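Local coordinates for fiber protein (Human adenovirus 14, PDB 3F0Y) that forms the trimeric knob at the tip of the viral fiber, the part that engages cell-surface receptors, and probably mediates host-cell attachment, at residues V61-N64 with F65-T69; S131-K134 with E135-Y139; A184-Q188 with T189-T193; S157-L160 with N161-A164. All coordinates share one frame; numbering follows the deposited sequence.

Contact 1 of 4, residues V61-N64 with F65-T69; sequences VSNN and FNMLT
Ser62 OG accepts the backbone N-H of Phe65 at 3.1 Å, with an N-H...O angle of 155°, which makes Ser62 the N-cap of the short helix 63-66. The bond depends on chi1 of 83°, which sets the hydroxyl between the residue's own N and carbonyl carbon; there OG also touches Phe65 CB at 3.3 Å. The next amides are taken up by carbonyls: Asn66 N donates to Ser62 O at 3.0 Å, and Met67 N to Asn63 O at 2.8 Å. On the outer side Asn63 and Met67 run side by side, Asn63 ND2 lying 3.7 Å from Met67 CG. Met67 then bends at chi2 and chi3, carrying its sulfur away from the turn. Asn66 lays its amide beside the Ser62 carbonyl, but its OD1 is engaged by Leu194 N. Thr69 OG1 donates to Asn66 O at 2.8 Å, tying the following 3-10 segment back to the helix. Phe65, with CG trans to its N (chi1 -176°), swings its ring inward to meet Phe76 of strand 73-82 edge-to-face. Leu68 packs on that same strand, and Val61 reaches Lys40 of strand 39-48. Helix 63-66 lies in the connection from strand 51-60 of one sheet to strand 73-82 of the other.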
# COMPACT_ATOMS: atom_id res chain seq x y z
N VAL A 61 24.26 -2.79 9.58
CA VAL A 61 25.49 -2.13 10.00
C VAL A 61 26.56 -3.15 10.40
O VAL A 61 27.68 -3.11 9.88
CB VAL A 61 25.24 -1.16 11.16
CG1 VAL A 61 26.55 -0.55 11.65
CG2 VAL A 61 24.26 -0.07 10.73
N SER A 62 26.22 -4.06 11.31
CA SER A 62 27.18 -5.06 11.79
C SER A 62 27.50 -6.08 10.69
O SER A 62 26.66 -6.36 9.83
CB SER A 62 26.66 -5.78 13.04
OG SER A 62 25.78 -6.85 12.72
N ASN A 63 28.71 -6.62 10.73
CA ASN A 63 29.14 -7.61 9.74
C ASN A 63 28.24 -8.84 9.76
O ASN A 63 27.80 -9.31 8.71
CB ASN A 63 30.59 -8.03 9.99
CG ASN A 63 31.08 -9.04 8.97
OD1 ASN A 63 31.48 -10.15 9.33
ND2 ASN A 63 31.03 -8.67 7.69
N ASN A 64 27.97 -9.36 10.95
CA ASN A 64 27.14 -10.56 11.10
C ASN A 64 25.73 -10.39 10.56
O ASN A 64 25.17 -11.31 9.96
CB ASN A 64 27.09 -11.01 12.56
CG ASN A 64 28.38 -11.69 13.01
OD1 ASN A 64 29.29 -11.92 12.22
ND2 ASN A 64 28.45 -12.02 14.30
N PHE A 65 25.15 -9.21 10.77
CA PHE A 65 23.83 -8.91 10.22
C PHE A 65 23.87 -8.79 8.70
O PHE A 65 23.02 -9.35 8.00
CB PHE A 65 23.25 -7.63 10.83
CG PHE A 65 21.84 -7.35 10.38
CD1 PHE A 65 20.78 -8.07 10.89
CD2 PHE A 65 21.59 -6.37 9.43
CE1 PHE A 65 19.48 -7.82 10.47
CE2 PHE A 65 20.29 -6.11 9.00
CZ PHE A 65 19.24 -6.83 9.53
N ASN A 66 24.85 -8.05 8.19
CA ASN A 66 25.02 -7.89 6.75
C ASN A 66 25.30 -9.20 6.03
O ASN A 66 24.87 -9.40 4.90
CB ASN A 66 26.14 -6.88 6.45
CG ASN A 66 25.73 -5.45 6.74
OD1 ASN A 66 24.55 -5.11 6.69
ND2 ASN A 66 26.71 -4.60 7.02
N MET A 67 26.01 -10.11 6.71
CA MET A 67 26.33 -11.41 6.13
C MET A 67 25.15 -12.39 6.13
O MET A 67 25.25 -13.47 5.56
CB MET A 67 27.53 -12.04 6.86
CG MET A 67 28.86 -11.38 6.52
SD MET A 67 29.32 -11.55 4.78
CE MET A 67 29.62 -13.31 4.68
N LEU A 68 24.03 -12.02 6.75
CA LEU A 68 22.81 -12.84 6.69
C LEU A 68 22.34 -13.02 5.25
O LEU A 68 21.70 -14.02 4.93
CB LEU A 68 21.69 -12.23 7.54
CG LEU A 68 21.90 -12.15 9.05
CD1 LEU A 68 20.68 -11.54 9.72
CD2 LEU A 68 22.21 -13.52 9.65
N THR A 69 22.68 -12.07 4.38
CA THR A 69 22.35 -12.16 2.96
C THR A 69 23.02 -13.34 2.24
O THR A 69 22.64 -13.67 1.12
CB THR A 69 22.72 -10.85 2.22
OG1 THR A 69 24.10 -10.54 2.45
CG2 THR A 69 21.85 -9.70 2.71

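Contact 2 of 4, residues S131-K134 with E135-Y139; sequences SREK and ENYIY
Arg132 and Glu135 form a two-pronged salt bridge whose guanidinium and carboxylate planes stand 46° apart. Arg132 NH2 donates to Glu135 OE1 at 3.1 Å, and NE makes a weak bond to OE2 at 3.4 Å. The oxygen OE1 lies in the guanidinium plane, yet NH2 approaches it from above the carboxylate plane, 39° out, so the twist is taken up on the acid side. A bend at chi3 of Arg132 folds the guanidinium back to the carboxylate; NH2 is also held by Thr123 O. One water, donating to Glu135 OE2 and Ser131 O, adds a further grip on the acid. This pairing spans a 3-10 turn that leads into strand 137-145 of the knob's beta-sandwich; within the turn Glu135 N donates to Arg132 O at 3.0 Å and Asn136 N to Glu133 O at 3.3 Å. The Tyr137 ring lies across the Glu133 side chain with ring and carboxylate planes 22° apart, its CE1 3.2 Å from the backbone O of Glu133, and its edge faces Lys134 O. Lys134 points elsewhere: its NZ donates to Thr145 O and Thr192 OG1 of the second subunit. Asn136 ND2 is bound to Leu160 O of strand 151-160 and to Pro126 O.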
# COMPACT_ATOMS: atom_id res chain seq x y z
N SER A 131 -9.64 -16.53 20.27
CA SER A 131 -10.69 -16.53 19.25
C SER A 131 -10.46 -15.48 18.16
O SER A 131 -10.92 -15.66 17.03
CB SER A 131 -12.07 -16.32 19.89
OG SER A 131 -12.22 -14.99 20.36
N ARG A 132 -9.74 -14.41 18.49
CA ARG A 132 -9.47 -13.33 17.54
C ARG A 132 -7.99 -13.22 17.17
O ARG A 132 -7.57 -12.23 16.57
CB ARG A 132 -9.94 -12.00 18.12
CG ARG A 132 -11.41 -11.96 18.48
CD ARG A 132 -11.79 -10.59 19.00
NE ARG A 132 -11.46 -9.55 18.03
CZ ARG A 132 -11.29 -8.26 18.31
NH1 ARG A 132 -11.43 -7.81 19.55
NH2 ARG A 132 -10.99 -7.41 17.33
N GLU A 133 -7.21 -14.25 17.50
CA GLU A 133 -5.76 -14.24 17.30
C GLU A 133 -5.33 -13.97 15.85
O GLU A 133 -4.29 -13.34 15.62
CB GLU A 133 -5.16 -15.56 17.78
CG GLU A 133 -3.66 -15.68 17.63
CD GLU A 133 -3.07 -16.83 18.43
OE1 GLU A 133 -3.83 -17.72 18.85
OE2 GLU A 133 -1.83 -16.83 18.63
N LYS A 134 -6.11 -14.44 14.88
CA LYS A 134 -5.79 -14.26 13.46
C LYS A 134 -5.81 -12.79 13.03
O LYS A 134 -5.11 -12.41 12.09
CB LYS A 134 -6.77 -15.04 12.58
CG LYS A 134 -6.72 -16.55 12.74
CD LYS A 134 -7.82 -17.20 11.90
CE LYS A 134 -8.04 -18.67 12.25
NZ LYS A 134 -7.43 -19.60 11.27
N GLU A 135 -6.61 -11.98 13.71
CA GLU A 135 -6.77 -10.57 13.36
C GLU A 135 -5.52 -9.73 13.68
O GLU A 135 -5.38 -8.62 13.17
CB GLU A 135 -7.99 -9.98 14.07
CG GLU A 135 -9.30 -10.65 13.66
CD GLU A 135 -10.48 -10.20 14.50
OE1 GLU A 135 -10.66 -8.98 14.66
OE2 GLU A 135 -11.23 -11.07 14.99
N ASN A 136 -4.63 -10.27 14.50
CA ASN A 136 -3.40 -9.59 14.89
C ASN A 136 -2.30 -9.62 13.82
O ASN A 136 -1.28 -8.95 13.98
CB ASN A 136 -2.86 -10.19 16.19
CG ASN A 136 -3.78 -9.97 17.36
OD1 ASN A 136 -4.60 -10.83 17.69
ND2 ASN A 136 -3.67 -8.81 18.00
N TYR A 137 -2.52 -10.37 12.74
CA TYR A 137 -1.47 -10.60 11.75
C TYR A 137 -1.65 -9.81 10.45
O TYR A 137 -2.74 -9.72 9.90
CB TYR A 137 -1.39 -12.09 11.41
CG TYR A 137 -0.96 -12.95 12.57
CD1 TYR A 137 -1.90 -13.61 13.36
CD2 TYR A 137 0.39 -13.11 12.88
CE1 TYR A 137 -1.50 -14.41 14.43
CE2 TYR A 137 0.79 -13.91 13.95
CZ TYR A 137 -0.16 -14.55 14.72
OH TYR A 137 0.22 -15.34 15.78
N ILE A 138 -0.54 -9.23 10.00
CA ILE A 138 -0.46 -8.54 8.72
C ILE A 138 0.71 -9.15 7.95
O ILE A 138 1.75 -9.45 8.53
CB ILE A 138 -0.23 -7.03 8.91
CG1 ILE A 138 -1.50 -6.36 9.43
CG2 ILE A 138 0.22 -6.37 7.62
CD1 ILE A 138 -1.27 -4.96 9.96
N TYR A 139 0.53 -9.36 6.64
CA TYR A 139 1.55 -10.00 5.82
C TYR A 139 1.88 -9.17 4.59
O TYR A 139 1.05 -8.40 4.09
CB TYR A 139 1.09 -11.38 5.38
CG TYR A 139 0.65 -12.28 6.51
CD1 TYR A 139 -0.70 -12.38 6.85
CD2 TYR A 139 1.57 -13.03 7.23
CE1 TYR A 139 -1.12 -13.21 7.88
CE2 TYR A 139 1.16 -13.85 8.27
CZ TYR A 139 -0.18 -13.94 8.59
OH TYR A 139 -0.60 -14.76 9.61
O HOH W 1 -11.43 -13.75 14.60
O HOH W 2 -5.05 -11.08 9.83

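Contact 3 of 4, residues A184-Q188 with T189-T193; sequences APEGQ and TSATT
Two torsions bring Glu186 and Ser190 together: chi2 of Glu186 (-72°) bends its chain back over the loop, and chi1 of Ser190 (65°) lodges the hydroxyl between its own N and carbonyl carbon, facing the bend. Ser190 OG then works in both directions. It donates to Glu186 OE1 at 2.7 Å, meeting that oxygen on its anti side, slightly out of the carboxylate plane, and it accepts from Gly187 N, also at 2.7 Å, with an N-H...O angle of 152°. One hydroxyl thus joins a side chain and a backbone amide four and three residues back. Beside it, Gly187 O takes two amides: Ala191 N at 3.0 Å lies close to the extension of the carbonyl bond and closes an alpha-turn, whereas Ser190 N at 3.1 Å approaches from well above the carbonyl plane. The methyl of Ala191 rests against Glu186, with CB to CB at 4.0 Å. Water reinforces the turn; one molecule donates to Glu186 OE2 and Ser190 O while accepting from Thr192 OG1, and another spans Gln188 O and Ala191 O. OE2 is also bound by Tyr144 OH and Ser147 N, with Lys134 of the third subunit in a long, weak ion pair, so both carboxylate oxygens are engaged and the anionic form is probably stabilised. The loop connects strand 171-180 to strand 199-204. It lies against Thr69 and Thr70 just before strand 73-82, and Tyr144 belongs to strand 137-145.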
# COMPACT_ATOMS: atom_id res chain seq x y z
N ALA A 184 20.92 -18.31 -1.89
CA ALA A 184 21.01 -17.12 -1.04
C ALA A 184 21.08 -15.85 -1.89
O ALA A 184 21.52 -15.90 -3.04
CB ALA A 184 22.21 -17.20 -0.12
N PRO A 185 20.64 -14.70 -1.34
CA PRO A 185 20.78 -13.40 -2.00
C PRO A 185 22.21 -13.11 -2.49
O PRO A 185 22.38 -12.59 -3.59
CB PRO A 185 20.41 -12.40 -0.90
CG PRO A 185 19.59 -13.14 0.07
CD PRO A 185 19.91 -14.60 -0.06
N GLU A 186 23.20 -13.46 -1.67
CA GLU A 186 24.60 -13.14 -1.97
C GLU A 186 25.53 -14.30 -1.64
O GLU A 186 25.15 -15.26 -0.97
CB GLU A 186 25.05 -11.92 -1.15
CG GLU A 186 24.27 -10.64 -1.41
CD GLU A 186 24.57 -10.00 -2.75
OE1 GLU A 186 25.43 -10.50 -3.50
OE2 GLU A 186 23.95 -8.96 -3.05
N GLY A 187 26.76 -14.20 -2.14
CA GLY A 187 27.85 -15.07 -1.71
C GLY A 187 28.69 -14.34 -0.68
O GLY A 187 28.53 -13.13 -0.49
N GLN A 188 29.58 -15.07 -0.02
CA GLN A 188 30.46 -14.48 0.99
C GLN A 188 31.25 -13.28 0.45
O GLN A 188 31.45 -12.30 1.16
CB GLN A 188 31.43 -15.53 1.54
CG GLN A 188 30.79 -16.53 2.48
CD GLN A 188 31.73 -17.64 2.90
OE1 GLN A 188 31.87 -17.93 4.09
NE2 GLN A 188 32.39 -18.26 1.93
N THR A 189 31.68 -13.38 -0.81
CA THR A 189 32.50 -12.35 -1.43
C THR A 189 31.69 -11.21 -2.06
O THR A 189 32.24 -10.14 -2.33
CB THR A 189 33.43 -12.96 -2.51
OG1 THR A 189 32.64 -13.61 -3.52
CG2 THR A 189 34.38 -13.97 -1.89
N SER A 190 30.39 -11.43 -2.29
CA SER A 190 29.52 -10.43 -2.92
C SER A 190 28.65 -9.64 -1.93
O SER A 190 28.14 -8.58 -2.27
CB SER A 190 28.64 -11.08 -3.99
OG SER A 190 27.72 -12.00 -3.41
N ALA A 191 28.48 -10.17 -0.72
CA ALA A 191 27.69 -9.48 0.31
C ALA A 191 28.33 -8.14 0.68
O ALA A 191 29.55 -8.03 0.75
CB ALA A 191 27.55 -10.36 1.55
N THR A 192 27.49 -7.13 0.89
CA THR A 192 27.94 -5.82 1.32
C THR A 192 27.09 -5.34 2.50
O THR A 192 27.50 -5.49 3.66
CB THR A 192 27.89 -4.78 0.18
OG1 THR A 192 26.57 -4.75 -0.39
CG2 THR A 192 28.89 -5.14 -0.90
N THR A 193 25.92 -4.80 2.21
CA THR A 193 25.01 -4.30 3.24
C THR A 193 23.63 -4.89 3.04
O THR A 193 23.07 -4.83 1.94
CB THR A 193 24.90 -2.76 3.21
OG1 THR A 193 26.21 -2.19 3.28
CG2 THR A 193 24.06 -2.25 4.37
O HOH W 3 25.76 -6.45 -2.39
O HOH W 4 31.71 -9.59 1.08

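Contact 4 of 4, residues S157-L160 with N161-A164; sequences SVML and NQRA
Met159 SD rests against the aliphatic part of Gln162, at 3.7 Å from its CG, and this nonpolar touch is the main side-chain contact as the chain leaves strand 151-160. The two side chains pass at a slant. Met159 is stretched out through chi1 and chi2, then turns at chi3 (71°), which brings CE to 3.9 Å from Gln162 CB. The same methyl lies 4.1 Å from Arg163 NH2, a looser approach. No direct hydrogen bond joins residues 157-160 to 161-164; one water does so instead, donating to Met159 O at 2.7 Å and to Asn161 O at 2.9 Å. Asn161 O also accepts Arg163 N at 2.7 Å, which closes a classic gamma turn centred on Gln162. Both Asn161 and Gln162 have positive phi (54° and 70°), and these two steps kink the chain sideways, which sets the Gln162 methylenes beside Met159.

Farther out, Asn161 is fixed by its amide: OD1 accepts from Cys172 N, and ND2 donates to Tyr125 O and Pro120 O. The Leu160 side chain packs on Ile138 and Ile173 of the flanking strands. Met159 lies between Tyr137 of strand 137-145 and Arg174 of strand 171-180, so the contact finishes an inner strand of the four-stranded antiparallel sheet. Chemically, the turn is anchored by the bonds of the buried Asn161 amide and a bridging water, while the thioether adds dispersion contact with the methylenes of Gln162.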
# COMPACT_ATOMS: atom_id res chain seq x y z
N SER A 157 6.14 -10.62 8.04
CA SER A 157 5.00 -10.89 8.89
C SER A 157 5.01 -9.84 9.99
O SER A 157 6.03 -9.64 10.66
CB SER A 157 5.11 -12.29 9.49
OG SER A 157 3.95 -12.62 10.24
N VAL A 158 3.88 -9.16 10.17
CA VAL A 158 3.70 -8.23 11.27
C VAL A 158 2.63 -8.79 12.20
O VAL A 158 1.57 -9.23 11.74
CB VAL A 158 3.27 -6.84 10.77
CG1 VAL A 158 3.04 -5.89 11.94
CG2 VAL A 158 4.32 -6.27 9.83
N MET A 159 2.92 -8.80 13.50
CA MET A 159 1.92 -9.13 14.50
C MET A 159 1.74 -7.92 15.41
O MET A 159 2.70 -7.43 15.99
CB MET A 159 2.31 -10.36 15.32
CG MET A 159 1.16 -10.89 16.18
SD MET A 159 1.55 -12.39 17.10
CE MET A 159 2.70 -11.76 18.32
N LEU A 160 0.50 -7.45 15.51
CA LEU A 160 0.17 -6.32 16.36
C LEU A 160 -0.38 -6.83 17.69
O LEU A 160 -1.26 -7.69 17.70
CB LEU A 160 -0.85 -5.42 15.68
CG LEU A 160 -0.44 -4.90 14.30
CD1 LEU A 160 -1.56 -4.08 13.69
CD2 LEU A 160 0.84 -4.09 14.39
N ASN A 161 0.15 -6.31 18.79
CA ASN A 161 -0.30 -6.66 20.13
C ASN A 161 -0.25 -8.18 20.37
O ASN A 161 0.83 -8.75 20.38
CB ASN A 161 -1.68 -6.05 20.40
CG ASN A 161 -1.66 -4.53 20.36
OD1 ASN A 161 -0.62 -3.91 20.56
ND2 ASN A 161 -2.81 -3.93 20.11
N GLN A 162 -1.41 -8.82 20.56
CA GLN A 162 -1.52 -10.27 20.77
C GLN A 162 -0.98 -10.75 22.12
O GLN A 162 -1.72 -11.33 22.91
CB GLN A 162 -0.88 -11.06 19.62
CG GLN A 162 -0.95 -12.58 19.77
CD GLN A 162 -2.34 -13.08 20.11
OE1 GLN A 162 -3.31 -12.75 19.43
NE2 GLN A 162 -2.44 -13.88 21.16
N ARG A 163 0.31 -10.54 22.36
CA ARG A 163 0.92 -11.01 23.60
C ARG A 163 1.93 -9.99 24.14
O ARG A 163 2.78 -9.48 23.40
CB ARG A 163 1.53 -12.41 23.38
CG ARG A 163 3.05 -12.53 23.41
CD ARG A 163 3.48 -13.95 23.04
NE ARG A 163 4.07 -14.00 21.70
CZ ARG A 163 5.35 -13.74 21.42
NH1 ARG A 163 6.21 -13.41 22.38
NH2 ARG A 163 5.78 -13.81 20.16
N ALA A 164 1.80 -9.68 25.42
CA ALA A 164 2.72 -8.76 26.10
C ALA A 164 3.80 -9.56 26.81
O ALA A 164 3.59 -10.73 27.15
CB ALA A 164 1.96 -7.90 27.10
O HOH W 5 2.96 -8.10 18.55

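How the contacts relate
The four contacts fall into two pairs. Contacts 1 and 3 have centres 9 Å apart and join directly through Glu186 N to Thr69 O at 2.9 Å, with Ala191 CB 3.6 Å from Thr69 OG1. Contacts 2 and 4 lie 8 Å apart, centre to centre, at one end of neighbouring strands 137-145 and 151-160, linked by Ile138 O to Val158 N at 2.7 Å. Within one chain the pairs are remote: contacts 2 and 3 are 34 Å apart between centres. Trimerisation brings them together, since Lys134 of contact 2 reaches Thr192 of contact 3 in an adjacent subunit. A bound imidazole near contact 1 and a glycerol at contact 3 probably come from crystallisation.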